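Local coordinates for protein ethylbenzene dehydrogenase alpha-subunit (Aromatoleum aromaticum, PDB 2IVF) that belongs to the molybdopterin oxidoreductase family and carries a molybdenum atom, two pterin guanosine dinucleotides and an iron/sulfur cluster, at residues Ala241-Cys254 against Phe267-Ile281. Sequence-based numbering, arbitrary orientation.
With MGD (2-amino-5,6-dimercapto-7-methyl-3,7,8a,9-tetrahydro-8-oxa-1,3,9,10-tetraaza-anthracen-4-one guanosine dinucleotide), chain M.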
ATOM      1  N   ALA A 241      -7.390 -17.238  -0.162  1.00 21.16           N
ATOM      2  CA  ALA A 241      -7.097 -16.660  -1.491  1.00 20.91           C
ATOM      3  C   ALA A 241      -6.895 -17.723  -2.560  1.00 21.18           C
ATOM      4  O   ALA A 241      -7.168 -17.448  -3.750  1.00 21.27           O
ATOM      5  CB  ALA A 241      -5.915 -15.719  -1.429  1.00 20.58           C
ATOM      6  N   ASP A 242      -6.403 -18.900  -2.150  1.00 21.47           N
ATOM      7  CA  ASP A 242      -6.139 -19.999  -3.097  1.00 22.05           C
ATOM      8  C   ASP A 242      -7.447 -20.622  -3.610  1.00 22.82           C
ATOM      9  O   ASP A 242      -7.420 -21.329  -4.605  1.00 21.23           O
ATOM     10  CB  ASP A 242      -5.176 -21.059  -2.539  1.00 22.32           C
ATOM     11  CG  ASP A 242      -5.654 -21.701  -1.222  1.00 24.43           C
ATOM     12  OD1 ASP A 242      -6.679 -21.226  -0.680  1.00 22.14           O
ATOM     13  OD2 ASP A 242      -4.963 -22.618  -0.692  1.00 24.19           O
ATOM     14  N   ASN A 243      -8.585 -20.269  -2.982  1.00 21.17           N
ATOM     15  CA  ASN A 243      -9.925 -20.662  -3.470  1.00 21.35           C
ATOM     16  C   ASN A 243     -10.163 -20.137  -4.894  1.00 21.72           C
ATOM     17  O   ASN A 243     -10.840 -20.794  -5.700  1.00 22.34           O
ATOM     18  CB  ASN A 243     -11.015 -20.121  -2.565  1.00 21.17           C
ATOM     19  CG  ASN A 243     -12.411 -20.647  -2.911  1.00 20.76           C
ATOM     20  OD1 ASN A 243     -12.613 -21.851  -3.040  1.00 21.65           O
ATOM     21  ND2 ASN A 243     -13.377 -19.742  -3.036  1.00 22.92           N
ATOM     22  N   LEU A 244      -9.535 -19.021  -5.243  1.00 22.10           N
ATOM     23  CA  LEU A 244      -9.641 -18.493  -6.618  1.00 22.30           C
ATOM     24  C   LEU A 244      -9.106 -19.460  -7.650  1.00 23.15           C
ATOM     25  O   LEU A 244      -9.532 -19.450  -8.797  1.00 22.86           O
ATOM     26  CB  LEU A 244      -8.876 -17.173  -6.770  1.00 22.14           C
ATOM     27  CG  LEU A 244      -9.306 -15.910  -6.036  1.00 24.05           C
ATOM     28  CD1 LEU A 244      -8.490 -14.717  -6.585  1.00 22.39           C
ATOM     29  CD2 LEU A 244     -10.824 -15.696  -6.129  1.00 22.74           C
ATOM     30  N   LEU A 245      -8.191 -20.335  -7.249  1.00 23.20           N
ATOM     31  CA  LEU A 245      -7.661 -21.300  -8.179  1.00 22.98           C
ATOM     32  C   LEU A 245      -8.666 -22.391  -8.579  1.00 24.09           C
ATOM     33  O   LEU A 245      -8.419 -23.142  -9.518  1.00 24.23           O
ATOM     34  CB  LEU A 245      -6.446 -21.928  -7.597  1.00 22.57           C
ATOM     35  CG  LEU A 245      -5.265 -20.972  -7.391  1.00 21.60           C
ATOM     36  CD1 LEU A 245      -4.155 -21.694  -6.620  1.00 19.14           C
ATOM     37  CD2 LEU A 245      -4.787 -20.466  -8.764  1.00 19.73           C
ATOM     38  N   ASP A 246      -9.779 -22.471  -7.840  1.00 23.29           N
ATOM     39  CA  ASP A 246     -10.884 -23.337  -8.168  1.00 23.43           C
ATOM     40  C   ASP A 246     -12.081 -22.662  -8.869  1.00 23.12           C
ATOM     41  O   ASP A 246     -13.058 -23.323  -9.162  1.00 21.96           O
ATOM     42  CB  ASP A 246     -11.368 -24.006  -6.884  1.00 23.80           C
ATOM     43  CG  ASP A 246     -10.397 -25.067  -6.378  1.00 25.33           C
ATOM     44  OD1 ASP A 246      -9.823 -25.759  -7.228  1.00 28.64           O
ATOM     45  OD2 ASP A 246     -10.264 -25.231  -5.155  1.00 24.65           O
ATOM     46  N   ALA A 247     -11.990 -21.353  -9.116  1.00 23.05           N
ATOM     47  CA  ALA A 247     -13.020 -20.606  -9.756  1.00 22.46           C
ATOM     48  C   ALA A 247     -12.730 -20.575 -11.248  1.00 23.25           C
ATOM     49  O   ALA A 247     -11.571 -20.702 -11.669  1.00 22.81           O
ATOM     50  CB  ALA A 247     -13.061 -19.194  -9.172  1.00 20.65           C
ATOM     51  N   GLU A 248     -13.777 -20.534 -12.055  1.00 23.40           N
ATOM     52  CA  GLU A 248     -13.647 -20.390 -13.522  1.00 23.41           C
ATOM     53  C   GLU A 248     -13.939 -18.958 -13.915  1.00 23.27           C
ATOM     54  O   GLU A 248     -13.564 -18.491 -14.975  1.00 21.39           O
ATOM     55  CB  GLU A 248     -14.624 -21.342 -14.220  1.00 23.40           C
ATOM     56  CG  GLU A 248     -14.358 -22.764 -13.925  1.00 24.51           C
ATOM     57  CD  GLU A 248     -15.426 -23.683 -14.451  1.00 26.98           C
ATOM     58  OE1 GLU A 248     -16.623 -23.389 -14.293  1.00 24.05           O
ATOM     59  OE2 GLU A 248     -15.046 -24.735 -15.002  1.00 32.33           O
ATOM     60  N   LEU A 249     -14.617 -18.230 -13.035  1.00 21.44           N
ATOM     61  CA  LEU A 249     -15.008 -16.852 -13.342  1.00 22.62           C
ATOM     62  C   LEU A 249     -14.919 -16.121 -12.031  1.00 22.68           C
ATOM     63  O   LEU A 249     -15.421 -16.642 -11.022  1.00 22.39           O
ATOM     64  CB  LEU A 249     -16.458 -16.762 -13.810  1.00 23.03           C
ATOM     65  CG  LEU A 249     -17.068 -15.409 -14.170  1.00 21.46           C
ATOM     66  CD1 LEU A 249     -16.244 -14.736 -15.272  1.00 22.88           C
ATOM     67  CD2 LEU A 249     -18.579 -15.596 -14.598  1.00 21.97           C
ATOM     68  N   ILE A 250     -14.152 -15.030 -12.017  1.00 22.09           N
ATOM     69  CA  ILE A 250     -13.845 -14.282 -10.797  1.00 22.92           C
ATOM     70  C   ILE A 250     -14.277 -12.828 -10.977  1.00 24.19           C
ATOM     71  O   ILE A 250     -13.872 -12.145 -11.952  1.00 24.50           O
ATOM     72  CB  ILE A 250     -12.343 -14.305 -10.464  1.00 23.47           C
ATOM     73  CG1 ILE A 250     -11.836 -15.747 -10.282  1.00 22.02           C
ATOM     74  CG2 ILE A 250     -12.040 -13.412  -9.229  1.00 20.61           C
ATOM     75  CD1 ILE A 250     -10.320 -15.963 -10.413  1.00 22.96           C
ATOM     76  N   PHE A 251     -15.091 -12.348 -10.055  1.00 24.49           N
ATOM     77  CA  PHE A 251     -15.523 -10.949 -10.014  1.00 23.91           C
ATOM     78  C   PHE A 251     -14.899 -10.184  -8.856  1.00 25.78           C
ATOM     79  O   PHE A 251     -15.210 -10.455  -7.685  1.00 25.42           O
ATOM     80  CB  PHE A 251     -17.058 -10.856  -9.851  1.00 25.20           C
ATOM     81  CG  PHE A 251     -17.817 -11.256 -11.047  1.00 23.93           C
ATOM     82  CD1 PHE A 251     -18.003 -10.372 -12.105  1.00 19.78           C
ATOM     83  CD2 PHE A 251     -18.399 -12.503 -11.117  1.00 23.88           C
ATOM     84  CE1 PHE A 251     -18.709 -10.748 -13.228  1.00 22.92           C
ATOM     85  CE2 PHE A 251     -19.133 -12.868 -12.218  1.00 23.71           C
ATOM     86  CZ  PHE A 251     -19.268 -12.007 -13.294  1.00 24.23           C
ATOM     87  N   MET A 252     -14.028  -9.220  -9.176  1.00 23.82           N
ATOM     88  CA  MET A 252     -13.483  -8.286  -8.193  1.00 23.46           C
ATOM     89  C   MET A 252     -14.344  -7.057  -8.273  1.00 24.03           C
ATOM     90  O   MET A 252     -14.366  -6.416  -9.321  1.00 24.13           O
ATOM     91  CB  MET A 252     -12.041  -7.927  -8.547  1.00 23.26           C
ATOM     92  CG  MET A 252     -11.115  -9.117  -8.433  1.00 23.19           C
ATOM     93  SD  MET A 252     -10.812  -9.420  -6.675  1.00 29.06           S
ATOM     94  CE  MET A 252     -10.609 -11.175  -6.640  1.00 29.88           C
ATOM     95  N   THR A 253     -15.059  -6.721  -7.191  1.00 22.88           N
ATOM     96  CA  THR A 253     -16.033  -5.643  -7.265  1.00 23.19           C
ATOM     97  C   THR A 253     -15.965  -4.831  -5.987  1.00 24.30           C
ATOM     98  O   THR A 253     -15.654  -5.377  -4.929  1.00 24.76           O
ATOM     99  CB  THR A 253     -17.446  -6.186  -7.480  1.00 24.15           C
ATOM    100  OG1 THR A 253     -18.320  -5.072  -7.588  1.00 22.15           O
ATOM    101  CG2 THR A 253     -17.916  -7.143  -6.372  1.00 20.85           C
ATOM    102  N   CYS A 254     -16.197  -3.529  -6.086  1.00 23.62           N
ATOM    103  CA  CYS A 254     -16.105  -2.665  -4.915  1.00 22.91           C
ATOM    104  C   CYS A 254     -14.817  -2.942  -4.160  1.00 23.86           C
ATOM    105  O   CYS A 254     -14.810  -2.880  -2.964  1.00 22.46           O
ATOM    106  CB  CYS A 254     -17.315  -2.855  -4.005  1.00 23.50           C
ATOM    107  SG  CYS A 254     -18.731  -2.096  -4.739  1.00 25.96           S
ATOM    108  N   PHE A 267      -2.691 -14.850  -6.481  1.00 22.58           N
ATOM    109  CA  PHE A 267      -3.689 -15.918  -6.700  1.00 22.37           C
ATOM    110  C   PHE A 267      -4.684 -15.502  -7.810  1.00 22.39           C
ATOM    111  O   PHE A 267      -5.118 -16.334  -8.594  1.00 22.04           O
ATOM    112  CB  PHE A 267      -4.434 -16.260  -5.402  1.00 21.98           C
ATOM    113  CG  PHE A 267      -3.611 -17.041  -4.419  1.00 22.03           C
ATOM    114  CD1 PHE A 267      -3.306 -18.376  -4.659  1.00 22.49           C
ATOM    115  CD2 PHE A 267      -3.214 -16.477  -3.224  1.00 24.69           C
ATOM    116  CE1 PHE A 267      -2.570 -19.118  -3.767  1.00 23.62           C
ATOM    117  CE2 PHE A 267      -2.461 -17.218  -2.294  1.00 22.41           C
ATOM    118  CZ  PHE A 267      -2.168 -18.527  -2.535  1.00 22.33           C
ATOM    119  N   LEU A 268      -5.006 -14.219  -7.868  1.00 23.20           N
ATOM    120  CA  LEU A 268      -5.818 -13.666  -8.956  1.00 22.77           C
ATOM    121  C   LEU A 268      -5.117 -13.751 -10.312  1.00 22.62           C
ATOM    122  O   LEU A 268      -5.688 -14.283 -11.256  1.00 20.95           O
ATOM    123  CB  LEU A 268      -6.238 -12.243  -8.656  1.00 23.05           C
ATOM    124  CG  LEU A 268      -7.163 -11.590  -9.686  1.00 24.32           C
ATOM    125  CD1 LEU A 268      -8.586 -12.271  -9.735  1.00 21.26           C
ATOM    126  CD2 LEU A 268      -7.287 -10.070  -9.336  1.00 21.79           C
ATOM    127  N   SER A 269      -3.874 -13.260 -10.447  1.00 23.29           N
ATOM    128  CA  SER A 269      -3.175 -13.412 -11.720  1.00 22.54           C
ATOM    129  C   SER A 269      -2.860 -14.838 -12.127  1.00 23.69           C
ATOM    130  O   SER A 269      -2.791 -15.169 -13.306  1.00 22.35           O
ATOM    131  CB  SER A 269      -1.886 -12.582 -11.797  1.00 23.27           C
ATOM    132  OG  SER A 269      -0.974 -13.057 -10.841  1.00 23.77           O
ATOM    133  N   GLU A 270      -2.593 -15.692 -11.146  1.00 22.92           N
ATOM    134  CA  GLU A 270      -2.321 -17.080 -11.407  1.00 22.11           C
ATOM    135  C   GLU A 270      -3.597 -17.850 -11.771  1.00 21.50           C
ATOM    136  O   GLU A 270      -3.582 -18.673 -12.665  1.00 21.02           O
ATOM    137  CB  GLU A 270      -1.590 -17.665 -10.200  1.00 21.03           C
ATOM    138  CG  GLU A 270      -0.210 -16.981 -10.088  1.00 23.20           C
ATOM    139  CD  GLU A 270       0.433 -17.008  -8.733  1.00 23.84           C
ATOM    140  OE1 GLU A 270      -0.197 -17.527  -7.784  1.00 22.83           O
ATOM    141  OE2 GLU A 270       1.614 -16.534  -8.653  1.00 22.47           O
ATOM    142  N   ALA A 271      -4.729 -17.519 -11.146  1.00 20.36           N
ATOM    143  CA  ALA A 271      -6.010 -18.094 -11.547  1.00 20.35           C
ATOM    144  C   ALA A 271      -6.295 -17.741 -12.991  1.00 20.72           C
ATOM    145  O   ALA A 271      -6.866 -18.525 -13.752  1.00 21.07           O
ATOM    146  CB  ALA A 271      -7.184 -17.537 -10.651  1.00 18.99           C
ATOM    147  N   ARG A 272      -5.955 -16.507 -13.351  1.00 21.77           N
ATOM    148  CA  ARG A 272      -6.113 -16.075 -14.691  1.00 21.66           C
ATOM    149  C   ARG A 272      -5.351 -16.989 -15.692  1.00 22.21           C
ATOM    150  O   ARG A 272      -5.893 -17.433 -16.682  1.00 21.24           O
ATOM    151  CB  ARG A 272      -5.709 -14.634 -14.836  1.00 21.51           C
ATOM    152  CG  ARG A 272      -5.987 -14.058 -16.220  1.00 21.85           C
ATOM    153  CD  ARG A 272      -5.491 -12.669 -16.380  1.00 22.87           C
ATOM    154  NE  ARG A 272      -6.013 -12.010 -17.589  1.00 22.72           N
ATOM    155  CZ  ARG A 272      -5.528 -10.877 -18.103  1.00 22.12           C
ATOM    156  NH1 ARG A 272      -4.528 -10.226 -17.528  1.00 20.97           N
ATOM    157  NH2 ARG A 272      -6.062 -10.380 -19.203  1.00 20.42           N
ATOM    158  N   TYR A 273      -4.069 -17.179 -15.454  1.00 22.20           N
ATOM    159  CA  TYR A 273      -3.278 -18.066 -16.284  1.00 22.69           C
ATOM    160  C   TYR A 273      -3.756 -19.555 -16.317  1.00 23.70           C
ATOM    161  O   TYR A 273      -3.511 -20.281 -17.284  1.00 24.64           O
ATOM    162  CB  TYR A 273      -1.869 -18.030 -15.741  1.00 22.35           C
ATOM    163  CG  TYR A 273      -0.994 -16.881 -16.201  1.00 20.74           C
ATOM    164  CD1 TYR A 273      -1.058 -16.384 -17.513  1.00 23.34           C
ATOM    165  CD2 TYR A 273      -0.001 -16.412 -15.386  1.00 20.16           C
ATOM    166  CE1 TYR A 273      -0.215 -15.408 -17.951  1.00 23.34           C
ATOM    167  CE2 TYR A 273       0.845 -15.397 -15.786  1.00 22.75           C
ATOM    168  CZ  TYR A 273       0.737 -14.895 -17.078  1.00 20.91           C
ATOM    169  OH  TYR A 273       1.646 -13.984 -17.525  1.00 20.76           O
ATOM    170  N   LYS A 274      -4.372 -20.017 -15.236  1.00 24.62           N
ATOM    171  CA  LYS A 274      -4.943 -21.376 -15.136  1.00 25.29           C
ATOM    172  C   LYS A 274      -6.219 -21.434 -15.967  1.00 24.93           C
ATOM    173  O   LYS A 274      -6.711 -22.510 -16.296  1.00 24.69           O
ATOM    174  CB  LYS A 274      -5.259 -21.648 -13.657  1.00 25.10           C
ATOM    175  CG  LYS A 274      -5.509 -23.062 -13.289  1.00 28.65           C
ATOM    176  CD  LYS A 274      -5.947 -23.168 -11.841  1.00 30.00           C
ATOM    177  CE  LYS A 274      -6.264 -24.608 -11.557  1.00 32.39           C
ATOM    178  NZ  LYS A 274      -6.582 -24.679 -10.141  1.00 39.22           N
ATOM    179  N   GLY A 275      -6.774 -20.277 -16.299  1.00 23.27           N
ATOM    180  CA  GLY A 275      -7.919 -20.228 -17.187  1.00 24.05           C
ATOM    181  C   GLY A 275      -9.132 -19.506 -16.658  1.00 23.48           C
ATOM    182  O   GLY A 275     -10.114 -19.325 -17.393  1.00 23.38           O
ATOM    183  N   ALA A 276      -9.083 -19.101 -15.398  1.00 24.08           N
ATOM    184  CA  ALA A 276     -10.113 -18.266 -14.831  1.00 23.81           C
ATOM    185  C   ALA A 276     -10.276 -16.925 -15.591  1.00 24.76           C
ATOM    186  O   ALA A 276      -9.306 -16.270 -16.003  1.00 25.79           O
ATOM    187  CB  ALA A 276      -9.881 -18.027 -13.283  1.00 23.16           C
ATOM    188  N   GLU A 277     -11.511 -16.554 -15.831  1.00 24.62           N
ATOM    189  CA  GLU A 277     -11.816 -15.287 -16.441  1.00 24.69           C
ATOM    190  C   GLU A 277     -11.963 -14.254 -15.353  1.00 24.43           C
ATOM    191  O   GLU A 277     -12.749 -14.424 -14.434  1.00 24.71           O
ATOM    192  CB  GLU A 277     -13.103 -15.425 -17.225  1.00 24.08           C
ATOM    193  CG  GLU A 277     -13.682 -14.168 -17.789  1.00 27.16           C
ATOM    194  CD  GLU A 277     -14.541 -14.497 -19.054  1.00 30.17           C
ATOM    195  OE1 GLU A 277     -14.910 -15.687 -19.258  1.00 37.43           O
ATOM    196  OE2 GLU A 277     -14.753 -13.588 -19.874  1.00 35.77           O
ATOM    197  N   VAL A 278     -11.192 -13.182 -15.439  1.00 24.49           N
ATOM    198  CA  VAL A 278     -11.153 -12.196 -14.350  1.00 23.03           C
ATOM    199  C   VAL A 278     -11.837 -10.933 -14.787  1.00 22.64           C
ATOM    200  O   VAL A 278     -11.479 -10.314 -15.801  1.00 21.33           O
ATOM    201  CB  VAL A 278      -9.709 -11.914 -13.899  1.00 23.03           C
ATOM    202  CG1 VAL A 278      -9.667 -10.757 -12.885  1.00 22.96           C
ATOM    203  CG2 VAL A 278      -9.029 -13.258 -13.365  1.00 22.57           C
ATOM    204  N   VAL A 279     -12.811 -10.554 -13.980  1.00 21.14           N
ATOM    205  CA  VAL A 279     -13.628  -9.408 -14.211  1.00 22.69           C
ATOM    206  C   VAL A 279     -13.480  -8.416 -13.050  1.00 23.79           C
ATOM    207  O   VAL A 279     -13.607  -8.793 -11.882  1.00 26.61           O
ATOM    208  CB  VAL A 279     -15.082  -9.762 -14.336  1.00 20.41           C
ATOM    209  CG1 VAL A 279     -15.881  -8.481 -14.657  1.00 20.70           C
ATOM    210  CG2 VAL A 279     -15.235 -10.926 -15.384  1.00 20.43           C
ATOM    211  N   VAL A 280     -13.216  -7.156 -13.380  1.00 24.42           N
ATOM    212  CA  VAL A 280     -13.172  -6.089 -12.369  1.00 23.80           C
ATOM    213  C   VAL A 280     -14.365  -5.235 -12.628  1.00 23.55           C
ATOM    214  O   VAL A 280     -14.496  -4.693 -13.726  1.00 23.52           O
ATOM    215  CB  VAL A 280     -11.854  -5.256 -12.411  1.00 24.28           C
ATOM    216  CG1 VAL A 280     -11.939  -4.010 -11.557  1.00 22.84           C
ATOM    217  CG2 VAL A 280     -10.630  -6.123 -11.974  1.00 21.89           C
ATOM    218  N   ILE A 281     -15.265  -5.181 -11.643  1.00 23.07           N
ATOM    219  CA  ILE A 281     -16.421  -4.295 -11.696  1.00 23.81           C
ATOM    220  C   ILE A 281     -16.036  -3.072 -10.859  1.00 24.32           C
ATOM    221  O   ILE A 281     -15.882  -3.151  -9.628  1.00 25.13           O
ATOM    222  CB  ILE A 281     -17.701  -4.941 -11.133  1.00 22.93           C
ATOM    223  CG1 ILE A 281     -17.978  -6.270 -11.799  1.00 23.13           C
ATOM    224  CG2 ILE A 281     -18.889  -3.964 -11.307  1.00 23.07           C
ATOM    225  CD1 ILE A 281     -19.153  -7.030 -11.175  1.00 24.20           C
TER
HETATM  226  PB  MGD M1986     -11.600  -0.360  -1.342  1.00 13.50           P
HETATM  227  O1B MGD M1986     -10.161   0.005  -1.234  1.00 13.53           O
HETATM  228  O2B MGD M1986     -12.551   0.621  -0.760  1.00 16.27           O
HETATM  229  O3B MGD M1986     -11.999  -1.770  -0.758  1.00 15.54           O
HETATM  230  O3A MGD M1986     -10.024  -2.711   0.546  1.00 13.42           O
HETATM  231  PA  MGD M1986     -11.129  -3.123  -0.527  1.00 14.85           P
HETATM  232  O1A MGD M1986     -10.386  -3.551  -1.717  1.00 13.45           O
HETATM  233  O2A MGD M1986     -12.076  -4.052   0.063  1.00 13.70           O
HETATM  234  O5' MGD M1986     -11.992  -0.566  -2.888  1.00 15.42           O
HETATM  235  C5' MGD M1986     -11.683   0.470  -3.832  1.00 10.50           C
HETATM  236  C4' MGD M1986     -12.414   0.213  -5.147  1.00 12.02           C
HETATM  237  O4' MGD M1986     -13.812   0.389  -4.968  1.00 14.93           O
HETATM  238  C3' MGD M1986     -12.010   1.391  -6.002  1.00 12.42           C
HETATM  239  O3' MGD M1986     -10.874   0.987  -6.757  1.00 13.73           O
HETATM  240  C2' MGD M1986     -13.248   1.611  -6.882  1.00 15.07           C
HETATM  241  O2' MGD M1986     -12.932   1.302  -8.252  1.00 17.21           O
HETATM  242  C1' MGD M1986     -14.282   0.631  -6.304  1.00 14.09           C
HETATM  243  N9  MGD M1986     -15.605   1.297  -6.251  1.00 13.82           N
HETATM  244  C8  MGD M1986     -15.931   2.460  -5.667  1.00 15.66           C
HETATM  245  N7  MGD M1986     -17.241   2.704  -5.796  1.00 15.10           N
HETATM  246  C5  MGD M1986     -17.754   1.644  -6.473  1.00 16.12           C
HETATM  247  C6  MGD M1986     -19.002   1.278  -6.954  1.00 15.83           C
HETATM  248  O6  MGD M1986     -20.032   1.956  -6.848  1.00 15.84           O
HETATM  249  N1  MGD M1986     -19.103   0.052  -7.619  1.00 16.39           N
HETATM  250  C2  MGD M1986     -18.030  -0.818  -7.859  1.00 15.83           C
HETATM  251  N2  MGD M1986     -18.230  -1.998  -8.541  1.00 13.58           N
HETATM  252  N3  MGD M1986     -16.838  -0.455  -7.365  1.00 13.40           N
HETATM  253  C4  MGD M1986     -16.695   0.742  -6.720  1.00 14.16           C
HETATM  254  C10 MGD M1986     -10.374  -2.232   1.793  1.00 14.53           C
HETATM  255  C11 MGD M1986      -9.562  -2.967   2.831  1.00 13.30           C
HETATM  256  O11 MGD M1986      -8.239  -2.773   2.542  1.00 13.50           O
HETATM  257  C12 MGD M1986      -9.892  -2.599   4.285  1.00 15.42           C
HETATM  258  S12 MGD M1986     -11.524  -2.183   4.790  1.00 15.44           S
HETATM  259  C13 MGD M1986      -8.891  -2.597   5.224  1.00 14.58           C
HETATM  260  S13 MGD M1986      -9.271  -2.209   6.866  1.00 14.84           S
HETATM  261  C14 MGD M1986      -7.485  -2.903   4.838  1.00 16.59           C
HETATM  262  N15 MGD M1986      -6.788  -1.591   4.704  1.00 14.50           N
HETATM  263  C16 MGD M1986      -5.700  -1.426   3.825  1.00 14.22           C
HETATM  264  C17 MGD M1986      -4.943  -0.284   3.779  1.00 13.16           C
HETATM  265  O17 MGD M1986      -5.198   0.700   4.514  1.00 15.69           O
HETATM  266  N18 MGD M1986      -3.881  -0.233   2.853  1.00 14.02           N
HETATM  267  C19 MGD M1986      -3.567  -1.268   2.029  1.00 12.14           C
HETATM  268  N19 MGD M1986      -2.534  -1.110   1.178  1.00 14.20           N
HETATM  269  N20 MGD M1986      -4.354  -2.353   2.078  1.00 13.91           N
HETATM  270  C21 MGD M1986      -5.362  -2.459   2.958  1.00 12.01           C
HETATM  271  N22 MGD M1986      -6.151  -3.605   2.993  1.00 14.92           N
HETATM  272  C23 MGD M1986      -7.510  -3.601   3.449  1.00 14.40           C
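Ile250 packs on Leu268 and Ala271, and Met252 on Leu268, in a beta-alpha-beta crossover, in which strands 249-253 and 277-281 run parallel as neighbours and helix 267-274 packs on one face of their sheet. The Ile250 side chain straddles this interface: its CD1 touches Ala271 CB at 3.5 Å and Ala276 CB at 3.6 Å, while CG2 slides past Leu268 CD1. Met252, bent at chi2 and chi3, brings CE tip to tip against Leu268 CD1 (3.9 Å). With CG opposite the backbone N (chi1 -176°), Leu268 turns its CD1 to both Ile250 CG2 and Met252 CE. On the other face, Phe251 CD1 approaches Val279 CB and Ile281 CD1 obliquely, and Trp307 of helix 303-316 adds an edge-to-face ring contact.

Five backbone bonds fix the register, among them Val279 N to Ile250 O at 2.8 Å, while Gly275, at positive phi, ends the helix in a Schellman motif. Before the strand, the 3-10 segment 241-246 runs along the helix, from Phe267, with Asp242 N above the centre of its ring, to Ala271, met by Leu244 and Leu245. Glu270 hydrogen-bonds His266 through OE1, and its OE2 forms salt bridges with Lys27 and Arg233 of the beta-subunit.

At the C-terminal strand ends, a placement consistent with a Rossmann-like nucleotide site, MGD N2 donates to Ile281 O at 2.8 Å.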